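Local coordinates for 3-oxoacyl-(acyl-carrier protein) synthase II (Thermus thermophilus, PDB 1J3N), which probably catalyses the chain-lengthening condensation of fatty acid synthesis, joining an acyl group to a malonyl unit carried on acyl carrier protein, at residues Met135-Ala140 against Thr156-Cys161; Gly198-Met203 against Phe394-His399; Lys275-Ala280 against Val313-Arg318; Ser331-Ile336 against Gly341-Val346; Leu390-Ala395 against Asn400-Phe405. One frame throughout, in Å; residues are numbered along the deposited sequence.

Interaction 1: Met135-Ala140 against Thr156-Cys161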
# COMPACT_ATOMS: atom_id res chain seq x y z
N MET A 135 8.10 -12.29 1.69
CA MET A 135 7.71 -11.34 2.73
C MET A 135 7.06 -10.01 2.34
O MET A 135 6.26 -9.48 3.12
CB MET A 135 8.92 -11.07 3.64
CG MET A 135 9.94 -10.07 3.10
SD MET A 135 9.47 -8.36 3.45
CE MET A 135 10.92 -7.48 2.76
N ILE A 136 7.37 -9.46 1.17
CA ILE A 136 6.80 -8.17 0.80
C ILE A 136 5.29 -8.15 0.57
O ILE A 136 4.71 -9.08 0.02
CB ILE A 136 7.54 -7.55 -0.42
CG1 ILE A 136 7.46 -8.46 -1.64
CG2 ILE A 136 9.01 -7.33 -0.07
CD1 ILE A 136 8.14 -7.87 -2.87
N ALA A 137 4.67 -7.06 1.02
CA ALA A 137 3.21 -6.87 0.97
C ALA A 137 2.49 -7.07 -0.34
O ALA A 137 1.37 -7.58 -0.36
CB ALA A 137 2.86 -5.47 1.53
N ASN A 138 3.11 -6.66 -1.45
CA ASN A 138 2.48 -6.77 -2.75
C ASN A 138 2.38 -8.19 -3.31
O ASN A 138 1.85 -8.40 -4.40
CB ASN A 138 3.23 -5.90 -3.75
CG ASN A 138 4.69 -6.31 -3.91
OD1 ASN A 138 5.08 -6.90 -4.92
ND2 ASN A 138 5.49 -6.03 -2.89
N MET A 139 2.88 -9.18 -2.56
CA MET A 139 2.84 -10.55 -3.07
C MET A 139 1.50 -11.25 -2.97
O MET A 139 1.30 -12.30 -3.59
CB MET A 139 3.93 -11.39 -2.41
CG MET A 139 5.33 -10.95 -2.80
SD MET A 139 5.54 -10.72 -4.57
CE MET A 139 5.63 -12.40 -5.13
N ALA A 140 0.56 -10.70 -2.20
CA ALA A 140 -0.76 -11.30 -2.11
C ALA A 140 -1.48 -10.96 -3.43
O ALA A 140 -2.04 -11.83 -4.08
CB ALA A 140 -1.52 -10.73 -0.93
N THR A 156 -1.39 -2.71 -4.13
CA THR A 156 -1.40 -3.08 -2.73
C THR A 156 -1.33 -1.88 -1.80
O THR A 156 -0.46 -1.03 -1.95
CB THR A 156 -0.19 -3.99 -2.40
OG1 THR A 156 -0.25 -5.20 -3.18
CG2 THR A 156 -0.16 -4.34 -0.92
N VAL A 157 -2.25 -1.81 -0.84
CA VAL A 157 -2.25 -0.73 0.14
C VAL A 157 -1.92 -1.33 1.51
O VAL A 157 -2.32 -2.45 1.82
CB VAL A 157 -3.62 -0.01 0.21
CG1 VAL A 157 -3.93 0.67 -1.12
CG2 VAL A 157 -4.71 -1.01 0.56
N VAL A 158 -1.17 -0.57 2.30
CA VAL A 158 -0.77 -0.98 3.63
C VAL A 158 -1.05 0.21 4.55
O VAL A 158 -0.27 1.17 4.58
CB VAL A 158 0.75 -1.32 3.69
CG1 VAL A 158 1.16 -1.68 5.12
CG2 VAL A 158 1.05 -2.49 2.74
N THR A 159 -2.17 0.15 5.25
CA THR A 159 -2.55 1.21 6.17
C THR A 159 -3.05 0.62 7.49
O THR A 159 -4.08 1.02 8.04
CB THR A 159 -3.63 2.12 5.54
OG1 THR A 159 -4.68 1.33 4.98
CG2 THR A 159 -3.01 2.99 4.45
N ALA A 160 -2.29 -0.35 7.99
CA ALA A 160 -2.62 -1.00 9.25
C ALA A 160 -4.08 -1.43 9.30
O ALA A 160 -4.57 -2.15 8.43
CB ALA A 160 -2.28 -0.07 10.41
N CYS A 161 -4.79 -0.97 10.33
CA CYS A 161 -6.19 -1.34 10.54
C CYS A 161 -7.17 -0.91 9.46
O CYS A 161 -8.23 -1.51 9.31
CB CYS A 161 -6.66 -0.79 11.88
SG CYS A 161 -5.49 -1.05 13.21
O HOH W 1 -0.71 -7.53 -1.84
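A137 and V158 meet methyl to methyl, with CB of A137 3.7 Å from CG2 of V158, the branch lying beside its own backbone N. Next to them T156 reaches across with both arms of its side chain. Its CG2 stands anti to the backbone N while OG1 lies beside that N (chi1 -61°), which splits the work between two residues. CG2 runs up against the backbone carbonyl of A137, 3.6 Å from its O. OG1 settles over the backbone of N138 and comes within 3.2 Å of CA. The amide end of N138 leads off the other way, leaving its CA and CB to make the contact. A type I turn from I136 to M139, closed by M139 N to I136 O, presents these two residues just before helix 139-148.

One water knits the polar side together. It donates to A137 O at 2.6 Å and accepts from T156 OG1 at 2.7 Å, so the A137 carbonyl at the turn finds a partner without a direct bond between the segments. The dimer interface is right here: V158 packs on V158 of the second subunit, and T156 and V158 both make backbone hydrogen bonds to that chain. The chemistry is therefore mixed, a small methyl contact flanked by a water-bridged polar pair, which ties the turn to the extended segment that pairs with the partner subunit.

Interaction 2: Gly198-Met203 against Phe394-His399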
# COMPACT_ATOMS: atom_id res chain seq x y z
N GLY A 198 4.33 -10.34 20.76
CA GLY A 198 5.24 -9.81 21.76
C GLY A 198 5.30 -8.30 21.65
O GLY A 198 5.22 -7.58 22.64
N ALA A 199 5.44 -7.82 20.41
CA ALA A 199 5.52 -6.38 20.13
C ALA A 199 4.27 -5.62 20.56
O ALA A 199 4.35 -4.56 21.17
CB ALA A 199 5.78 -6.17 18.65
N PHE A 200 3.10 -6.17 20.23
CA PHE A 200 1.84 -5.53 20.60
C PHE A 200 1.60 -5.64 22.10
O PHE A 200 0.90 -4.83 22.69
CB PHE A 200 0.67 -6.17 19.84
CG PHE A 200 0.50 -5.66 18.43
CD1 PHE A 200 -0.01 -4.39 18.19
CD2 PHE A 200 0.87 -6.45 17.35
CE1 PHE A 200 -0.17 -3.92 16.89
CE2 PHE A 200 0.71 -5.99 16.04
CZ PHE A 200 0.19 -4.72 15.81
N ALA A 201 2.21 -6.66 22.72
CA ALA A 201 2.08 -6.86 24.16
C ALA A 201 2.93 -5.84 24.91
O ALA A 201 2.47 -5.24 25.89
CB ALA A 201 2.51 -8.27 24.54
N VAL A 202 4.17 -5.64 24.48
CA VAL A 202 5.02 -4.66 25.14
C VAL A 202 4.44 -3.25 24.96
O VAL A 202 4.74 -2.35 25.74
CB VAL A 202 6.47 -4.68 24.60
CG1 VAL A 202 7.10 -6.03 24.89
CG2 VAL A 202 6.48 -4.38 23.11
N MET A 203 3.61 -3.08 23.94
CA MET A 203 2.95 -1.80 23.66
C MET A 203 1.70 -1.65 24.52
O MET A 203 1.07 -0.59 24.52
CB MET A 203 2.52 -1.72 22.20
CG MET A 203 3.60 -1.44 21.20
SD MET A 203 2.83 -1.25 19.58
CE MET A 203 2.36 0.45 19.63
N PHE A 394 -10.57 2.59 11.82
CA PHE A 394 -9.76 3.70 12.32
C PHE A 394 -8.44 3.15 12.87
O PHE A 394 -8.35 2.80 14.04
CB PHE A 394 -10.53 4.43 13.42
CG PHE A 394 -11.95 4.76 13.03
CD1 PHE A 394 -12.22 5.40 11.82
CD2 PHE A 394 -13.01 4.40 13.85
CE1 PHE A 394 -13.53 5.69 11.44
CE2 PHE A 394 -14.33 4.69 13.48
CZ PHE A 394 -14.58 5.34 12.26
N ALA A 395 -7.43 3.14 12.01
CA ALA A 395 -6.11 2.57 12.27
C ALA A 395 -5.01 3.32 13.01
O ALA A 395 -5.08 4.52 13.25
CB ALA A 395 -5.54 2.08 10.95
N PHE A 396 -3.97 2.56 13.36
CA PHE A 396 -2.77 3.07 14.01
C PHE A 396 -2.16 3.99 12.95
O PHE A 396 -2.14 3.64 11.76
CB PHE A 396 -1.78 1.94 14.29
CG PHE A 396 -2.04 1.17 15.55
CD1 PHE A 396 -3.30 0.67 15.84
CD2 PHE A 396 -1.00 0.91 16.44
CE1 PHE A 396 -3.52 -0.08 17.00
CE2 PHE A 396 -1.21 0.17 17.60
CZ PHE A 396 -2.48 -0.33 17.88
N GLY A 397 -1.67 5.15 13.37
CA GLY A 397 -1.09 6.09 12.42
C GLY A 397 -2.05 7.24 12.23
O GLY A 397 -1.64 8.39 12.06
N GLY A 398 -3.34 6.93 12.28
CA GLY A 398 -4.36 7.95 12.11
C GLY A 398 -5.18 7.79 10.85
O GLY A 398 -6.01 8.65 10.53
N HIS A 399 -4.95 6.69 10.13
CA HIS A 399 -5.66 6.43 8.88
C HIS A 399 -7.10 5.98 9.16
O HIS A 399 -7.32 4.98 9.84
CB HIS A 399 -4.93 5.33 8.10
CG HIS A 399 -3.45 5.50 8.09
ND1 HIS A 399 -2.79 6.25 7.13
CD2 HIS A 399 -2.50 5.07 8.95
CE1 HIS A 399 -1.49 6.26 7.41
NE2 HIS A 399 -1.30 5.56 8.51
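Between F200, near the end of helix 194-202, and F396, on a type II turn from A395 to G398, the CA atoms stand 11.8 Å apart, so the backbones keep their distance and long side chains alone span the gap. F396 carries the contact from its side. Its ring leaves the turn with CG beside the backbone N (chi1 -84°), and its CE2 corner makes the closest approaches. That atom approaches the edge of the F200 ring, close to the ring plane, 4.3 Å from CE1. Seen from F396, F200 CE1 comes in obliquely, and the pair is no stack. M203 brings its methyl to the same corner: the thioether chain bends at its last torsion (chi3 84°) and sets CE at the edge of the F396 ring, 4.1 Å from CE2. The M203 and F396 side chains slide past each other in opposite directions.

Behind the ring the turn is held by G398 N bonding to A395 O and A395 N to H399 O. The F396 carbonyl O lies in the plane of the H399 imidazole, at its edge. On the other flank the F396 ring packs on the sulfur of C161, and F200 also rests on I132 of the second subunit. Purely apolar, loosely spaced and made through ring edges and a flexible methyl, the contact is consistent with the gatekeeping role that the phenylalanine of this Phe-Gly-Gly segment has in related condensing enzymes, where it can shift to admit the acyl chain.

Interaction 3: Lys275-Ala280 against Val313-Arg318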
# COMPACT_ATOMS: atom_id res chain seq x y z
N LYS A 275 -12.40 12.87 16.19
CA LYS A 275 -12.47 13.93 15.19
C LYS A 275 -12.13 13.41 13.78
O LYS A 275 -12.73 13.83 12.79
CB LYS A 275 -11.50 15.05 15.58
CG LYS A 275 -11.52 16.26 14.67
CD LYS A 275 -10.44 17.25 15.09
CE LYS A 275 -10.63 18.61 14.43
NZ LYS A 275 -11.85 19.30 14.97
N GLY A 276 -11.16 12.50 13.69
CA GLY A 276 -10.80 11.95 12.39
C GLY A 276 -11.86 10.98 11.88
O GLY A 276 -12.25 11.01 10.71
N ALA A 277 -12.33 10.12 12.77
CA ALA A 277 -13.35 9.14 12.42
C ALA A 277 -14.64 9.84 11.98
O ALA A 277 -15.29 9.41 11.04
CB ALA A 277 -13.63 8.22 13.60
N ALA A 278 -15.00 10.91 12.67
CA ALA A 278 -16.21 11.65 12.34
C ALA A 278 -16.07 12.19 10.92
O ALA A 278 -17.01 12.15 10.13
CB ALA A 278 -16.41 12.81 13.33
N LEU A 279 -14.88 12.70 10.60
CA LEU A 279 -14.61 13.25 9.28
C LEU A 279 -14.70 12.18 8.20
O LEU A 279 -15.28 12.41 7.14
CB LEU A 279 -13.23 13.89 9.28
CG LEU A 279 -12.68 14.51 7.99
CD1 LEU A 279 -13.69 15.47 7.39
CD2 LEU A 279 -11.38 15.24 8.31
N ALA A 280 -14.14 11.00 8.46
CA ALA A 280 -14.17 9.91 7.48
C ALA A 280 -15.60 9.39 7.26
O ALA A 280 -15.98 9.08 6.13
CB ALA A 280 -13.26 8.77 7.93
N VAL A 313 -17.69 6.08 19.33
CA VAL A 313 -19.04 6.44 19.75
C VAL A 313 -19.24 7.96 19.71
O VAL A 313 -20.24 8.45 19.20
CB VAL A 313 -19.34 5.90 21.17
CG1 VAL A 313 -20.70 6.40 21.64
CG2 VAL A 313 -19.30 4.38 21.16
N LEU A 314 -18.28 8.71 20.25
CA LEU A 314 -18.37 10.16 20.25
C LEU A 314 -18.43 10.68 18.82
O LEU A 314 -19.12 11.66 18.54
CB LEU A 314 -17.15 10.78 20.95
CG LEU A 314 -17.08 10.62 22.48
CD1 LEU A 314 -15.77 11.20 22.98
CD2 LEU A 314 -18.26 11.32 23.13
N ALA A 315 -17.72 10.01 17.92
CA ALA A 315 -17.70 10.39 16.51
C ALA A 315 -19.03 10.06 15.84
O ALA A 315 -19.49 10.78 14.94
CB ALA A 315 -16.56 9.66 15.79
N ILE A 316 -19.65 8.96 16.27
CA ILE A 316 -20.93 8.57 15.71
C ILE A 316 -22.00 9.55 16.16
O ILE A 316 -22.77 10.06 15.35
CB ILE A 316 -21.30 7.13 16.14
CG1 ILE A 316 -20.50 6.12 15.31
CG2 ILE A 316 -22.80 6.89 15.98
CD1 ILE A 316 -20.77 4.68 15.66
N LYS A 317 -22.03 9.83 17.46
CA LYS A 317 -23.01 10.77 18.01
C LYS A 317 -22.84 12.14 17.36
O LYS A 317 -23.81 12.88 17.20
CB LYS A 317 -22.84 10.90 19.53
CG LYS A 317 -23.19 9.65 20.31
CD LYS A 317 -22.88 9.83 21.80
CE LYS A 317 -23.25 8.60 22.59
NZ LYS A 317 -22.89 8.73 24.04
N ARG A 318 -21.61 12.47 16.98
CA ARG A 318 -21.35 13.76 16.36
C ARG A 318 -21.88 13.85 14.94
O ARG A 318 -22.44 14.88 14.54
CB ARG A 318 -19.85 14.06 16.37
CG ARG A 318 -19.51 15.46 15.87
CD ARG A 318 -18.03 15.79 15.99
NE ARG A 318 -17.52 15.66 17.36
CZ ARG A 318 -17.01 14.54 17.86
NH1 ARG A 318 -16.93 13.45 17.11
NH2 ARG A 318 -16.57 14.51 19.11
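A278 and A315 bury the most surface here and mark where the two helices come together, their CA atoms only 4.6 Å apart. A315 points its methyl straight at the backbone of the other helix, and CB lies 3.7 Å from A278 N. It also touches both neighbouring methyls, CB of A277 at 3.9 Å and CB of A278 at 4.0 Å. With nothing larger than alanine at the crossing, the short helix axes approach to 8.1 Å at an angle of 43°.

R318, one turn on from A315, closes the exposed side. Its chain sets out with CG anti to the backbone N (chi1 -174°) and then kinks at chi3 (-57°), folding the guanidinium back over the crossing. There NH1 stands 3.9 Å from A278 CB, the methyl lying oblique to the guanidinium plane, while NH2 makes a weak hydrogen bond to E273 O just ahead of the first helix.

Both helices cover one face of the main sheet. From helix 275-288, A277 packs on F394, and A280 on N400 and V402, of the C-terminal strands; helix 306-324 lies beside it, with A315 and I316 resting on M281 and K317 salt-bridged to D374 in a loop.

Interaction 4: Ser331-Ile336 against Gly341-Val346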
# COMPACT_ATOMS: atom_id res chain seq x y z
N SER A 331 -19.97 -4.91 16.76
CA SER A 331 -18.57 -5.14 16.46
C SER A 331 -18.30 -6.60 16.20
O SER A 331 -18.47 -7.45 17.08
CB SER A 331 -17.69 -4.65 17.60
OG SER A 331 -16.33 -4.98 17.35
N THR A 332 -17.85 -6.89 14.98
CA THR A 332 -17.52 -8.25 14.57
C THR A 332 -16.34 -8.71 15.44
O THR A 332 -16.25 -9.89 15.82
CB THR A 332 -17.08 -8.28 13.09
OG1 THR A 332 -18.13 -7.75 12.27
CG2 THR A 332 -16.76 -9.71 12.64
N LYS A 333 -15.47 -7.77 15.78
CA LYS A 333 -14.28 -8.07 16.58
C LYS A 333 -14.57 -8.73 17.92
O LYS A 333 -13.68 -9.29 18.55
CB LYS A 333 -13.46 -6.79 16.79
CG LYS A 333 -12.91 -6.20 15.50
CD LYS A 333 -11.84 -5.14 15.79
CE LYS A 333 -11.18 -4.64 14.50
NZ LYS A 333 -12.12 -3.91 13.60
N SER A 334 -15.83 -8.66 18.35
CA SER A 334 -16.22 -9.29 19.60
C SER A 334 -16.10 -10.80 19.42
O SER A 334 -15.78 -11.53 20.36
CB SER A 334 -17.67 -8.93 19.95
OG SER A 334 -18.54 -9.33 18.91
N MET A 335 -16.33 -11.26 18.19
CA MET A 335 -16.27 -12.68 17.87
C MET A 335 -14.96 -13.20 17.26
O MET A 335 -14.47 -14.26 17.65
CB MET A 335 -17.42 -13.05 16.94
CG MET A 335 -18.79 -12.95 17.58
SD MET A 335 -20.11 -13.17 16.38
CE MET A 335 -20.29 -11.50 15.78
N ILE A 336 -14.41 -12.47 16.30
CA ILE A 336 -13.18 -12.90 15.64
C ILE A 336 -11.93 -12.12 16.02
O ILE A 336 -10.84 -12.38 15.51
CB ILE A 336 -13.31 -12.83 14.10
CG1 ILE A 336 -13.51 -11.38 13.66
CG2 ILE A 336 -14.46 -13.71 13.63
CD1 ILE A 336 -13.44 -11.17 12.14
N GLY A 341 -4.74 -6.03 9.16
CA GLY A 341 -4.88 -5.76 7.74
C GLY A 341 -6.08 -6.43 7.08
O GLY A 341 -6.55 -5.97 6.03
N ALA A 342 -6.56 -7.51 7.66
CA ALA A 342 -7.71 -8.22 7.11
C ALA A 342 -9.03 -7.74 7.71
O ALA A 342 -10.10 -7.97 7.14
CB ALA A 342 -7.56 -9.75 7.32
N ALA A 343 -8.96 -7.08 8.85
CA ALA A 343 -10.14 -6.57 9.55
C ALA A 343 -11.18 -5.86 8.67
O ALA A 343 -12.36 -6.24 8.65
CB ALA A 343 -9.70 -5.64 10.69
N GLY A 344 -10.75 -4.83 7.95
CA GLY A 344 -11.66 -4.08 7.10
C GLY A 344 -12.33 -4.90 6.02
O GLY A 344 -13.48 -4.63 5.66
N ALA A 345 -11.63 -5.90 5.49
CA ALA A 345 -12.16 -6.77 4.45
C ALA A 345 -13.21 -7.75 5.01
O ALA A 345 -14.33 -7.83 4.49
CB ALA A 345 -11.02 -7.55 3.79
N VAL A 346 -12.85 -8.49 6.04
CA VAL A 346 -13.78 -9.45 6.64
C VAL A 346 -15.00 -8.78 7.25
O VAL A 346 -16.10 -9.35 7.26
CB VAL A 346 -13.06 -10.33 7.70
CG1 VAL A 346 -14.06 -11.18 8.46
CG2 VAL A 346 -12.04 -11.23 7.00
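I336 and V346 meet tip to tip across the tight connection between helix 333-336 and helix 343-357, two consecutive helices in the C-terminal half of this thiolase-fold enzyme. I336 puts CG1 between its backbone N and carbonyl carbon (chi1 64°) and then runs straight out, which brings CD1 to 3.7 Å from V346 CG1. The valine answers with the branch that is anti to its backbone N. F22 of helix 19-28 also packs on V346, and I15 touches I336, so this apolar pair is covered by the N-terminal part of the chain.

K333 spans the other side of the gap. It is nearly extended through its first carbons and turns only at the end (chi4 65°), where NZ passes 4.2 Å from the methyl CB of A343. That contact is incidental to the charge: the ammonium forms a salt bridge with E347, one residue past V346, and also bonds to the carbonyl O of H301. A buried lysine gripped in this way ties the short helix to the long one. K333 also touches H338 in the linker, placing the pair beside the C161, H301 and H338 cluster, which is consistent with the Cys-His-His site of the condensing enzymes.

The short helix is braced at its start. M335 N and I336 N both bond to T332 O, from opposite faces of that carbonyl. S331 O takes S334 N and also the hydroxyl S334 OG, which sits 2.6 Å away and almost in line with the C=O bond (173° at O).

Interaction 5: Leu390-Ala395 against Asn400-Phe405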
# COMPACT_ATOMS: atom_id res chain seq x y z
N LEU A 390 -22.74 1.47 7.32
CA LEU A 390 -21.34 1.87 7.23
C LEU A 390 -20.45 0.79 7.85
O LEU A 390 -20.89 0.02 8.70
CB LEU A 390 -21.09 3.19 7.96
CG LEU A 390 -21.71 4.48 7.42
CD1 LEU A 390 -21.18 5.66 8.22
CD2 LEU A 390 -21.38 4.65 5.93
N SER A 391 -19.20 0.76 7.39
CA SER A 391 -18.20 -0.16 7.90
C SER A 391 -17.00 0.72 8.27
O SER A 391 -16.36 1.29 7.40
CB SER A 391 -17.79 -1.16 6.82
OG SER A 391 -17.02 -2.20 7.39
N ASN A 392 -16.71 0.81 9.57
CA ASN A 392 -15.62 1.67 10.03
C ASN A 392 -14.27 0.99 10.27
O ASN A 392 -14.21 -0.16 10.69
CB ASN A 392 -16.02 2.39 11.33
CG ASN A 392 -17.13 3.42 11.12
OD1 ASN A 392 -17.35 3.89 10.01
ND2 ASN A 392 -17.81 3.78 12.20
N SER A 393 -13.21 1.74 10.00
CA SER A 393 -11.84 1.28 10.20
C SER A 393 -10.97 2.49 10.54
O SER A 393 -10.67 3.31 9.67
CB SER A 393 -11.32 0.59 8.94
OG SER A 393 -12.01 -0.64 8.73
N PHE A 394 -10.57 2.59 11.82
CA PHE A 394 -9.76 3.70 12.32
C PHE A 394 -8.44 3.15 12.87
O PHE A 394 -8.35 2.80 14.04
CB PHE A 394 -10.53 4.43 13.42
CG PHE A 394 -11.95 4.76 13.03
CD1 PHE A 394 -12.22 5.40 11.82
CD2 PHE A 394 -13.01 4.40 13.85
CE1 PHE A 394 -13.53 5.69 11.44
CE2 PHE A 394 -14.33 4.69 13.48
CZ PHE A 394 -14.58 5.34 12.26
N ALA A 395 -7.43 3.14 12.01
CA ALA A 395 -6.11 2.57 12.27
C ALA A 395 -5.01 3.32 13.01
O ALA A 395 -5.08 4.52 13.25
CB ALA A 395 -5.54 2.08 10.95
N ASN A 400 -8.05 6.73 8.63
CA ASN A 400 -9.46 6.43 8.81
C ASN A 400 -10.08 6.14 7.45
O ASN A 400 -9.96 6.94 6.53
CB ASN A 400 -10.18 7.62 9.46
CG ASN A 400 -9.57 8.00 10.78
OD1 ASN A 400 -9.48 7.18 11.69
ND2 ASN A 400 -9.13 9.25 10.90
N ALA A 401 -10.73 4.99 7.34
CA ALA A 401 -11.37 4.59 6.10
C ALA A 401 -12.75 4.04 6.43
O ALA A 401 -12.91 3.19 7.31
CB ALA A 401 -10.52 3.53 5.40
N VAL A 402 -13.75 4.55 5.72
CA VAL A 402 -15.13 4.14 5.92
C VAL A 402 -15.80 3.75 4.60
O VAL A 402 -15.64 4.43 3.58
CB VAL A 402 -15.95 5.29 6.56
CG1 VAL A 402 -17.41 4.88 6.70
CG2 VAL A 402 -15.36 5.66 7.91
N LEU A 403 -16.55 2.65 4.62
CA LEU A 403 -17.25 2.19 3.44
C LEU A 403 -18.74 2.28 3.72
O LEU A 403 -19.19 2.03 4.84
CB LEU A 403 -16.88 0.74 3.09
CG LEU A 403 -15.45 0.47 2.59
CD1 LEU A 403 -15.30 -1.00 2.26
CD2 LEU A 403 -15.15 1.30 1.36
N ALA A 404 -19.50 2.65 2.69
CA ALA A 404 -20.94 2.77 2.78
C ALA A 404 -21.56 1.77 1.81
O ALA A 404 -21.28 1.79 0.61
CB ALA A 404 -21.39 4.19 2.42
N PHE A 405 -22.41 0.90 2.34
CA PHE A 405 -23.07 -0.12 1.53
C PHE A 405 -24.56 0.14 1.42
O PHE A 405 -25.20 0.61 2.36
CB PHE A 405 -22.82 -1.50 2.14
CG PHE A 405 -21.41 -1.99 1.97
CD1 PHE A 405 -20.94 -2.39 0.72
CD2 PHE A 405 -20.54 -2.06 3.06
CE1 PHE A 405 -19.63 -2.86 0.56
CE2 PHE A 405 -19.23 -2.52 2.91
CZ PHE A 405 -18.78 -2.92 1.65
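L390, V402 and F394 form the apolar strip of this antiparallel beta hairpin, strand 388-394 against strand 399-406. V402 sits in the middle. Its CG1 meets L390 CD2 at 4.1 Å, and its CG2 meets F394 CE1 at 4.0 Å, the ring taking it obliquely. L390 leans over further to A404, with CD2 3.5 Å from the alanine CB. Helix 275-288 covers this face through A277, A280, M281 and A284.

N392 lies alongside V402 and points the same way, so OD1 sits 3.4 Å from V402 CG2. That oxygen is buried with no polar partner in the model, while ND2 of the same amide bonds to E312. On the opposite face S391 turns CB to the edge of the F405 ring, and helix 343-357 packs against both.

The backbone joins S391 with L403 and S393 with A401 as hydrogen-bonded pairs. The A401 N to S393 O bond is nearly straight (173° at H), whereas the return bond from S393 N to A401 O is weak. Toward the connecting turn the contact becomes polar. N400 crosses F394 at about a right angle, its amide plane 70° from the ring, and its ND2 is taken by S261 and D263. The amide oxygen is left against the phenylalanine, with N400 OD1 3.3 Å from F394 CD1.

In the fold
Along the chain interaction 1 closes first; interaction 2 then pairs helix 194-202 with the turn of the C-terminal hairpin, and interactions 3 and 4 fall within the long excursion between its two segments. Interaction 5 is the hairpin itself, sharing F394 and A395 with interaction 2. Interactions 3 and 5, with centres about 11 Å apart, touch where helix 275-288 packs on the sheet; interaction 4 reaches the other face at G344 and S393. C161 and A395 join interaction 1 to interactions 2 and 5. The hairpin thus links the helical layers to the probable active-site region, and interactions 1 and 2 both border the second subunit.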